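Local coordinates for ancestral congerin Con-anc (PDB 3AJZ), which probably acts as a galectin, a beta-galactoside-binding lectin, and holds a galactose-glucose glycan in its carbohydrate pocket, at residues 61-64 with 69-72; 96-101 with 106-111. All coordinates share one frame; numbering follows the deposited sequence.

Contact 1. Residues 61-64 with 69-72; sequences LNSM and WQQE. With GAL (beta-D-galactopyranose), chain B; BGC (beta-D-glucopyranose), chain C.
Asn62 reaches across to Gln70 and to the bound galactose. Its CB lies 3.7 Å from O6 of GAL. The chain leaves with CG anti to the backbone N (chi1 -153°), which carries the amide across to the backbone of Gln70. CG lies 3.4 Å from Gln70 O. ND2 is gripped twice. One bond goes to Gln70 O at 2.8 Å, close to the amide plane of Asn62 but well above the carbonyl plane of Gln70. The other goes to GAL O6 at 2.9 Å and is nearly straight (172°). OD1 accepts from Ser63 N and from Arg112, so the amide is fixed in its rotation. GAL O6 then donates to Glu72 OE2 at 2.7 Å. The same oxygen takes a bond from O3 of BGC at 2.6 Å, while OE1 forms a salt bridge with Arg74.

Trp69 is sandwiched. GAL C5 sits 3.7 Å above the plane of one ring face, over its centre. CE of Met64 covers the opposite face near the rim, a CH-pi contact at 3.8 Å from the centroid of the six-membered ring. Further along, Gln70 N bonds Ser63 O. Ser63 OG bonds Arg112 and lies doubtfully close to Gln70 OE1. This hairpin of strands 58-65 and 68-75 supplies part of the galectin carbohydrate site, shared with Arg30, His45, Arg49 and Tyr52, with the tryptophan stacked on the apolar face of galactose.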
ATOM      1  N   LEU A  61      -1.766  -5.534 -22.175  1.00 13.03           N
ATOM      2  CA  LEU A  61      -2.175  -4.272 -21.586  1.00 12.30           C
ATOM      3  C   LEU A  61      -3.575  -3.916 -22.061  1.00 13.07           C
ATOM      4  O   LEU A  61      -3.941  -4.098 -23.236  1.00 13.01           O
ATOM      5  CB  LEU A  61      -1.191  -3.134 -21.908  1.00 13.88           C
ATOM      6  CG  LEU A  61       0.230  -3.457 -21.442  1.00 14.82           C
ATOM      7  CD1 LEU A  61       1.081  -4.065 -22.587  1.00 15.95           C
ATOM      8  CD2 LEU A  61       0.867  -2.216 -20.867  1.00 16.67           C
ATOM      9  N   ASN A  62      -4.376  -3.389 -21.159  1.00 11.68           N
ATOM     10  CA  ASN A  62      -5.701  -2.935 -21.516  1.00 12.07           C
ATOM     11  C   ASN A  62      -6.213  -1.939 -20.474  1.00 12.18           C
ATOM     12  O   ASN A  62      -5.535  -1.574 -19.509  1.00 12.51           O
ATOM     13  CB  ASN A  62      -6.619  -4.143 -21.698  1.00 11.91           C
ATOM     14  CG  ASN A  62      -7.778  -3.881 -22.677  1.00 12.58           C
ATOM     15  OD1 ASN A  62      -7.987  -2.758 -23.143  1.00 13.10           O
ATOM     16  ND2 ASN A  62      -8.520  -4.950 -23.005  1.00 14.39           N
ATOM     17  N   SER A  63      -7.417  -1.446 -20.697  1.00 12.06           N
ATOM     18  CA  SER A  63      -8.167  -0.629 -19.782  1.00 11.55           C
ATOM     19  C   SER A  63      -9.586  -1.164 -19.712  1.00 12.82           C
ATOM     20  O   SER A  63     -10.021  -1.902 -20.610  1.00 13.55           O
ATOM     21  CB  SER A  63      -8.195   0.826 -20.259  1.00 11.69           C
ATOM     22  OG  SER A  63      -8.603   0.888 -21.641  1.00 11.62           O
ATOM     23  N   MET A  64     -10.284  -0.812 -18.647  1.00 12.53           N
ATOM     24  CA  MET A  64     -11.667  -1.243 -18.428  1.00 14.00           C
ATOM     25  C   MET A  64     -12.525  -0.034 -18.097  1.00 15.02           C
ATOM     26  O   MET A  64     -12.208   0.741 -17.197  1.00 15.17           O
ATOM     27  CB  MET A  64     -11.718  -2.264 -17.278  1.00 13.95           C
ATOM     28  CG  MET A  64     -13.111  -2.383 -16.631  1.00 16.47           C
ATOM     29  SD  MET A  64     -13.136  -3.565 -15.257  1.00 21.23           S
ATOM     30  CE  MET A  64     -12.881  -5.029 -16.127  1.00 15.63           C
ATOM     31  N   TRP A  69     -13.804  -4.521 -20.897  1.00 15.12           N
ATOM     32  CA  TRP A  69     -12.460  -4.380 -21.449  1.00 14.59           C
ATOM     33  C   TRP A  69     -12.446  -3.665 -22.782  1.00 15.68           C
ATOM     34  O   TRP A  69     -13.370  -3.811 -23.592  1.00 16.22           O
ATOM     35  CB  TRP A  69     -11.790  -5.739 -21.569  1.00 14.74           C
ATOM     36  CG  TRP A  69     -11.538  -6.363 -20.222  1.00 14.30           C
ATOM     37  CD1 TRP A  69     -12.178  -7.437 -19.691  1.00 15.45           C
ATOM     38  CD2 TRP A  69     -10.586  -5.939 -19.241  1.00 15.07           C
ATOM     39  NE1 TRP A  69     -11.690  -7.713 -18.430  1.00 16.52           N
ATOM     40  CE2 TRP A  69     -10.710  -6.803 -18.132  1.00 14.91           C
ATOM     41  CE3 TRP A  69      -9.636  -4.911 -19.200  1.00 15.71           C
ATOM     42  CZ2 TRP A  69      -9.901  -6.678 -16.978  1.00 15.81           C
ATOM     43  CZ3 TRP A  69      -8.835  -4.788 -18.050  1.00 14.95           C
ATOM     44  CH2 TRP A  69      -8.979  -5.664 -16.969  1.00 14.65           C
ATOM     45  N   GLN A  70     -11.393  -2.886 -23.015  1.00 14.63           N
ATOM     46  CA  GLN A  70     -11.224  -2.155 -24.262  1.00 14.78           C
ATOM     47  C   GLN A  70     -10.249  -2.915 -25.170  1.00 14.85           C
ATOM     48  O   GLN A  70     -10.190  -4.150 -25.093  1.00 15.80           O
ATOM     49  CB  GLN A  70     -10.823  -0.693 -23.973  1.00 15.20           C
ATOM     50  CG  GLN A  70     -11.826   0.064 -23.088  1.00 15.11           C
ATOM     51  CD  GLN A  70     -11.532   1.601 -23.025  1.00 19.27           C
ATOM     52  OE1 GLN A  70     -10.673   2.071 -22.255  1.00 21.83           O
ATOM     53  NE2 GLN A  70     -12.277   2.379 -23.815  1.00 23.89           N
ATOM     54  N   GLN A  71      -9.521  -2.230 -26.048  1.00 14.76           N
ATOM     55  CA  GLN A  71      -8.655  -2.922 -27.004  1.00 15.58           C
ATOM     56  C   GLN A  71      -7.300  -3.297 -26.384  1.00 14.58           C
ATOM     57  O   GLN A  71      -6.570  -2.451 -25.831  1.00 13.65           O
ATOM     58  CB  GLN A  71      -8.452  -2.084 -28.278  1.00 16.26           C
ATOM     59  CG  GLN A  71      -7.628  -2.797 -29.350  1.00 22.61           C
ATOM     60  CD  GLN A  71      -7.807  -2.202 -30.750  1.00 28.70           C
ATOM     61  OE1 GLN A  71      -8.252  -1.056 -30.917  1.00 33.74           O
ATOM     62  NE2 GLN A  71      -7.450  -2.984 -31.765  1.00 32.13           N
ATOM     63  N   GLU A  72      -6.942  -4.564 -26.508  1.00 13.90           N
ATOM     64  CA  GLU A  72      -5.664  -5.061 -26.011  1.00 13.28           C
ATOM     65  C   GLU A  72      -4.491  -4.589 -26.805  1.00 14.22           C
ATOM     66  O   GLU A  72      -4.564  -4.376 -28.041  1.00 15.70           O
ATOM     67  CB  GLU A  72      -5.667  -6.590 -26.017  1.00 13.69           C
ATOM     68  CG  GLU A  72      -6.634  -7.149 -25.023  1.00 13.61           C
ATOM     69  CD  GLU A  72      -6.764  -8.675 -25.064  1.00 13.60           C
ATOM     70  OE1 GLU A  72      -6.210  -9.333 -25.977  1.00 15.78           O
ATOM     71  OE2 GLU A  72      -7.430  -9.224 -24.161  1.00 15.64           O
TER
HETATM   72  C1  GAL B   2      -8.994 -11.279 -20.663  1.00 13.30           C
HETATM   73  C2  GAL B   2      -8.845 -11.669 -19.176  1.00 12.81           C
HETATM   74  C3  GAL B   2      -9.053 -10.462 -18.267  1.00 12.54           C
HETATM   75  C4  GAL B   2      -8.116  -9.335 -18.728  1.00 13.04           C
HETATM   76  C5  GAL B   2      -8.444  -9.046 -20.203  1.00 12.74           C
HETATM   77  C6  GAL B   2      -7.581  -7.927 -20.753  1.00 13.66           C
HETATM   78  O2  GAL B   2      -9.766 -12.708 -18.828  1.00 13.27           O
HETATM   79  O3  GAL B   2      -8.780 -10.830 -16.937  1.00 13.57           O
HETATM   80  O4  GAL B   2      -6.770  -9.732 -18.512  1.00 12.41           O
HETATM   81  O5  GAL B   2      -8.177 -10.179 -21.028  1.00 12.95           O
HETATM   82  O6  GAL B   2      -7.978  -7.606 -22.078  1.00 13.98           O
HETATM   83  C2  BGC C   1      -8.354 -12.914 -25.176  1.00 17.44           C
HETATM   84  C3  BGC C   1      -7.909 -12.739 -23.719  1.00 15.77           C
HETATM   85  C4  BGC C   1      -9.073 -12.362 -22.809  1.00 15.68           C
HETATM   86  C5  BGC C   1     -10.140 -13.449 -23.021  1.00 19.58           C
HETATM   87  C6  BGC C   1     -11.392 -13.266 -22.182  1.00 22.17           C
HETATM   88  C1  BGC C   1      -9.475 -13.949 -25.207  1.00 21.04           C
HETATM   89  O1  BGC C   1     -10.009 -14.026 -26.502  1.00 28.23           O
HETATM   90  O2  BGC C   1      -7.281 -13.362 -25.959  1.00 20.08           O
HETATM   91  O3  BGC C   1      -6.909 -11.745 -23.640  1.00 15.70           O
HETATM   92  O4  BGC C   1      -8.641 -12.427 -21.457  1.00 12.96           O
HETATM   93  O5  BGC C   1     -10.504 -13.452 -24.388  1.00 20.93           O
HETATM   94  O6  BGC C   1     -11.939 -11.997 -22.454  1.00 25.12           O

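Contact 2. Residues 96-101 with 106-111; sequences TFYIQL and KVEFPN
Phe97 and Phe109 face each other as a hydrogen-bonded antiparallel pair. Phe97 N reaches Phe109 O at 2.7 Å, and Phe109 N returns to Phe97 O at 3.0 Å. Ile99 and Val107 repeat the pattern two residues on, with Ile99 N to Val107 O at 2.9 Å.

These four side chains lie on one face of the sheet. CD2 of Phe97 comes to the edge of the Phe109 ring, 4.0 Å from its CD2, and Pro110 O lies at the edge of the Phe97 ring. CD1 of Ile99 runs beside CB of Phe109. Leu101 CD1 meets Val107 CG2 at 3.9 Å.

Tyr98, Glu108, Gln100 and Lys106 occupy the other face. The Glu108 chain runs alongside the Tyr98 ring. OE2 of Glu108 sits at the ring edge, 3.6 Å from Tyr98 CE2, with ring and carboxylate planes 77° apart. Thr96 CG2 covers one face of the tyrosine ring, and Tyr98 OH is held by Asp93. The Lys106 chain bends at its last torsion (chi4 -75°) and brings NZ to Gln100 OE1 at 3.0 Å, in the carbonyl plane. The Gln100 amide is steadied by a bond from NE2 to Leu101 O.

Further out, Phe97 meets the Phe118 ring and Ile99 packs on Ile46 of strand 42-49. Strand 96-100 also bonds to strand 85-92, leaving 106-110 outermost in its sheet within this chain. This is an antiparallel beta hairpin at the margin of a galectin beta sandwich, with its apolar face turned to the opposing sheet.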
ATOM      1  N   THR A  96      -0.245   9.453 -22.030  1.00 15.28           N
ATOM      2  CA  THR A  96       0.442   8.176 -22.105  1.00 14.11           C
ATOM      3  C   THR A  96       0.899   7.721 -20.728  1.00 13.95           C
ATOM      4  O   THR A  96       1.336   8.550 -19.898  1.00 14.72           O
ATOM      5  CB  THR A  96       1.681   8.283 -23.027  1.00 14.51           C
ATOM      6  OG1 THR A  96       1.264   8.734 -24.330  1.00 15.95           O
ATOM      7  CG2 THR A  96       2.386   6.973 -23.157  1.00 16.46           C
ATOM      8  N   PHE A  97       0.763   6.425 -20.491  1.00 11.90           N
ATOM      9  CA  PHE A  97       1.388   5.785 -19.318  1.00 12.37           C
ATOM     10  C   PHE A  97       2.710   5.252 -19.775  1.00 12.83           C
ATOM     11  O   PHE A  97       2.825   4.679 -20.876  1.00 12.00           O
ATOM     12  CB  PHE A  97       0.590   4.556 -18.860  1.00 11.53           C
ATOM     13  CG  PHE A  97      -0.728   4.867 -18.235  1.00 12.05           C
ATOM     14  CD1 PHE A  97      -0.847   5.180 -16.868  1.00 12.81           C
ATOM     15  CD2 PHE A  97      -1.888   4.757 -18.995  1.00 13.66           C
ATOM     16  CE1 PHE A  97      -2.078   5.435 -16.316  1.00 14.26           C
ATOM     17  CE2 PHE A  97      -3.114   4.980 -18.432  1.00 12.93           C
ATOM     18  CZ  PHE A  97      -3.225   5.323 -17.114  1.00 12.97           C
ATOM     19  N   TYR A  98       3.712   5.371 -18.901  1.00 12.87           N
ATOM     20  CA  TYR A  98       5.039   4.849 -19.137  1.00 14.03           C
ATOM     21  C   TYR A  98       5.333   3.800 -18.077  1.00 13.92           C
ATOM     22  O   TYR A  98       5.365   4.115 -16.877  1.00 14.57           O
ATOM     23  CB  TYR A  98       6.055   6.003 -19.040  1.00 15.25           C
ATOM     24  CG  TYR A  98       5.721   7.149 -19.976  1.00 14.29           C
ATOM     25  CD1 TYR A  98       4.975   8.240 -19.542  1.00 14.69           C
ATOM     26  CD2 TYR A  98       6.120   7.107 -21.307  1.00 16.47           C
ATOM     27  CE1 TYR A  98       4.627   9.296 -20.407  1.00 14.85           C
ATOM     28  CE2 TYR A  98       5.796   8.155 -22.179  1.00 15.49           C
ATOM     29  CZ  TYR A  98       5.049   9.232 -21.730  1.00 15.95           C
ATOM     30  OH  TYR A  98       4.710  10.276 -22.581  1.00 18.46           O
ATOM     31  N   ILE A  99       5.526   2.571 -18.519  1.00 13.17           N
ATOM     32  CA  ILE A  99       5.678   1.444 -17.606  1.00 14.27           C
ATOM     33  C   ILE A  99       7.130   0.979 -17.707  1.00 15.13           C
ATOM     34  O   ILE A  99       7.558   0.526 -18.759  1.00 17.05           O
ATOM     35  CB  ILE A  99       4.717   0.313 -18.000  1.00 14.82           C
ATOM     36  CG1 ILE A  99       3.273   0.811 -17.882  1.00 16.93           C
ATOM     37  CG2 ILE A  99       4.907  -0.902 -17.095  1.00 16.58           C
ATOM     38  CD1 ILE A  99       2.505   0.678 -19.160  1.00 20.51           C
ATOM     39  N   GLN A 100       7.868   1.122 -16.619  1.00 13.57           N
ATOM     40  CA  GLN A 100       9.284   0.770 -16.615  1.00 14.10           C
ATOM     41  C   GLN A 100       9.437  -0.657 -16.101  1.00 13.46           C
ATOM     42  O   GLN A 100       9.101  -0.952 -14.937  1.00 13.71           O
ATOM     43  CB  GLN A 100      10.055   1.749 -15.715  1.00 13.83           C
ATOM     44  CG  GLN A 100      11.583   1.536 -15.680  1.00 18.22           C
ATOM     45  CD  GLN A 100      12.189   1.759 -17.021  1.00 20.30           C
ATOM     46  OE1 GLN A 100      12.191   2.882 -17.531  1.00 24.19           O
ATOM     47  NE2 GLN A 100      12.651   0.691 -17.637  1.00 20.40           N
ATOM     48  N   LEU A 101       9.903  -1.546 -16.977  1.00 13.84           N
ATOM     49  CA  LEU A 101      10.092  -2.951 -16.644  1.00 14.43           C
ATOM     50  C   LEU A 101      11.498  -3.108 -16.033  1.00 13.53           C
ATOM     51  O   LEU A 101      12.363  -2.271 -16.244  1.00 15.59           O
ATOM     52  CB  LEU A 101       9.920  -3.850 -17.886  1.00 14.90           C
ATOM     53  CG  LEU A 101       8.604  -3.712 -18.678  1.00 14.58           C
ATOM     54  CD1 LEU A 101       8.629  -4.674 -19.871  1.00 15.39           C
ATOM     55  CD2 LEU A 101       7.386  -4.028 -17.797  1.00 17.00           C
ATOM     56  N   LYS A 106      10.847  -0.136 -21.655  1.00 18.47           N
ATOM     57  CA  LYS A 106       9.699   0.712 -21.359  1.00 19.05           C
ATOM     58  C   LYS A 106       8.564   0.352 -22.308  1.00 18.98           C
ATOM     59  O   LYS A 106       8.751   0.228 -23.539  1.00 21.31           O
ATOM     60  CB  LYS A 106      10.050   2.182 -21.564  1.00 20.81           C
ATOM     61  CG  LYS A 106      11.308   2.632 -20.851  1.00 23.96           C
ATOM     62  CD  LYS A 106      11.768   3.957 -21.451  1.00 28.91           C
ATOM     63  CE  LYS A 106      13.084   4.463 -20.856  1.00 31.53           C
ATOM     64  NZ  LYS A 106      12.931   5.022 -19.478  1.00 34.14           N
ATOM     65  N   VAL A 107       7.382   0.177 -21.733  1.00 15.27           N
ATOM     66  CA  VAL A 107       6.169  -0.013 -22.503  1.00 15.13           C
ATOM     67  C   VAL A 107       5.375   1.281 -22.370  1.00 15.18           C
ATOM     68  O   VAL A 107       5.318   1.883 -21.286  1.00 16.26           O
ATOM     69  CB  VAL A 107       5.355  -1.189 -21.966  1.00 15.54           C
ATOM     70  CG1 VAL A 107       4.117  -1.396 -22.838  0.50 12.10           C
ATOM     71  CG2 VAL A 107       6.203  -2.472 -21.992  0.50 12.79           C
ATOM     72  N   GLU A 108       4.798   1.736 -23.482  1.00 14.90           N
ATOM     73  CA  GLU A 108       3.867   2.872 -23.453  1.00 14.63           C
ATOM     74  C   GLU A 108       2.465   2.369 -23.716  1.00 13.92           C
ATOM     75  O   GLU A 108       2.255   1.447 -24.511  1.00 15.20           O
ATOM     76  CB  GLU A 108       4.243   3.924 -24.496  1.00 15.60           C
ATOM     77  CG  GLU A 108       5.556   4.611 -24.110  1.00 16.65           C
ATOM     78  CD  GLU A 108       5.940   5.744 -25.035  1.00 22.15           C
ATOM     79  OE1 GLU A 108       5.107   6.221 -25.854  1.00 23.58           O
ATOM     80  OE2 GLU A 108       7.101   6.174 -24.915  1.00 24.05           O
ATOM     81  N   PHE A 109       1.513   2.973 -23.024  1.00 12.78           N
ATOM     82  CA  PHE A 109       0.106   2.598 -23.192  1.00 12.99           C
ATOM     83  C   PHE A 109      -0.715   3.883 -23.100  1.00 12.84           C
ATOM     84  O   PHE A 109      -0.459   4.757 -22.262  1.00 13.14           O
ATOM     85  CB  PHE A 109      -0.308   1.586 -22.131  1.00 12.77           C
ATOM     86  CG  PHE A 109      -1.724   1.141 -22.255  1.00 12.64           C
ATOM     87  CD1 PHE A 109      -2.064   0.112 -23.122  1.00 12.21           C
ATOM     88  CD2 PHE A 109      -2.716   1.731 -21.489  1.00 13.09           C
ATOM     89  CE1 PHE A 109      -3.429  -0.276 -23.242  1.00 13.19           C
ATOM     90  CE2 PHE A 109      -4.042   1.312 -21.596  1.00 14.71           C
ATOM     91  CZ  PHE A 109      -4.368   0.318 -22.479  1.00 14.18           C
ATOM     92  N   PRO A 110      -1.725   4.045 -23.983  1.00 13.34           N
ATOM     93  CA  PRO A 110      -2.446   5.334 -23.954  1.00 13.44           C
ATOM     94  C   PRO A 110      -3.237   5.647 -22.650  1.00 12.23           C
ATOM     95  O   PRO A 110      -3.841   4.734 -22.045  1.00 12.68           O
ATOM     96  CB  PRO A 110      -3.376   5.241 -25.187  1.00 13.33           C
ATOM     97  CG  PRO A 110      -3.537   3.736 -25.395  1.00 16.04           C
ATOM     98  CD  PRO A 110      -2.212   3.120 -25.029  1.00 14.64           C
ATOM     99  N   ASN A 111      -3.207   6.919 -22.244  1.00 12.16           N
ATOM    100  CA  ASN A 111      -4.004   7.399 -21.114  1.00 12.47           C
ATOM    101  C   ASN A 111      -5.412   7.627 -21.691  1.00 12.26           C
ATOM    102  O   ASN A 111      -5.807   8.737 -22.036  1.00 13.19           O
ATOM    103  CB  ASN A 111      -3.376   8.686 -20.534  1.00 12.47           C
ATOM    104  CG  ASN A 111      -4.030   9.198 -19.236  1.00 14.06           C
ATOM    105  OD1 ASN A 111      -3.429  10.049 -18.528  1.00 18.61           O
ATOM    106  ND2 ASN A 111      -5.215   8.771 -18.936  1.00 11.51           N
TER

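Contact 1 and contact 2 are hairpins from the two facing sheets of the sandwich, with centres about 14 Å apart. They meet through the core. Leu61 points away from 69-72 and packs into contact 2: its CB lies 3.6 Å from CD1 of Phe109, and its CD2 lies 3.7 Å from CD1 of Ile99. Phe109 CZ also reaches the backbone of Asn62, 3.5 Å from its C atom. Thus the residue that binds galactose through its side chain has its main chain backed by contact 2. Contact 2 does not touch the glycan itself. The Phe109 side chain stays about 9 Å from GAL and about 12 Å from BGC.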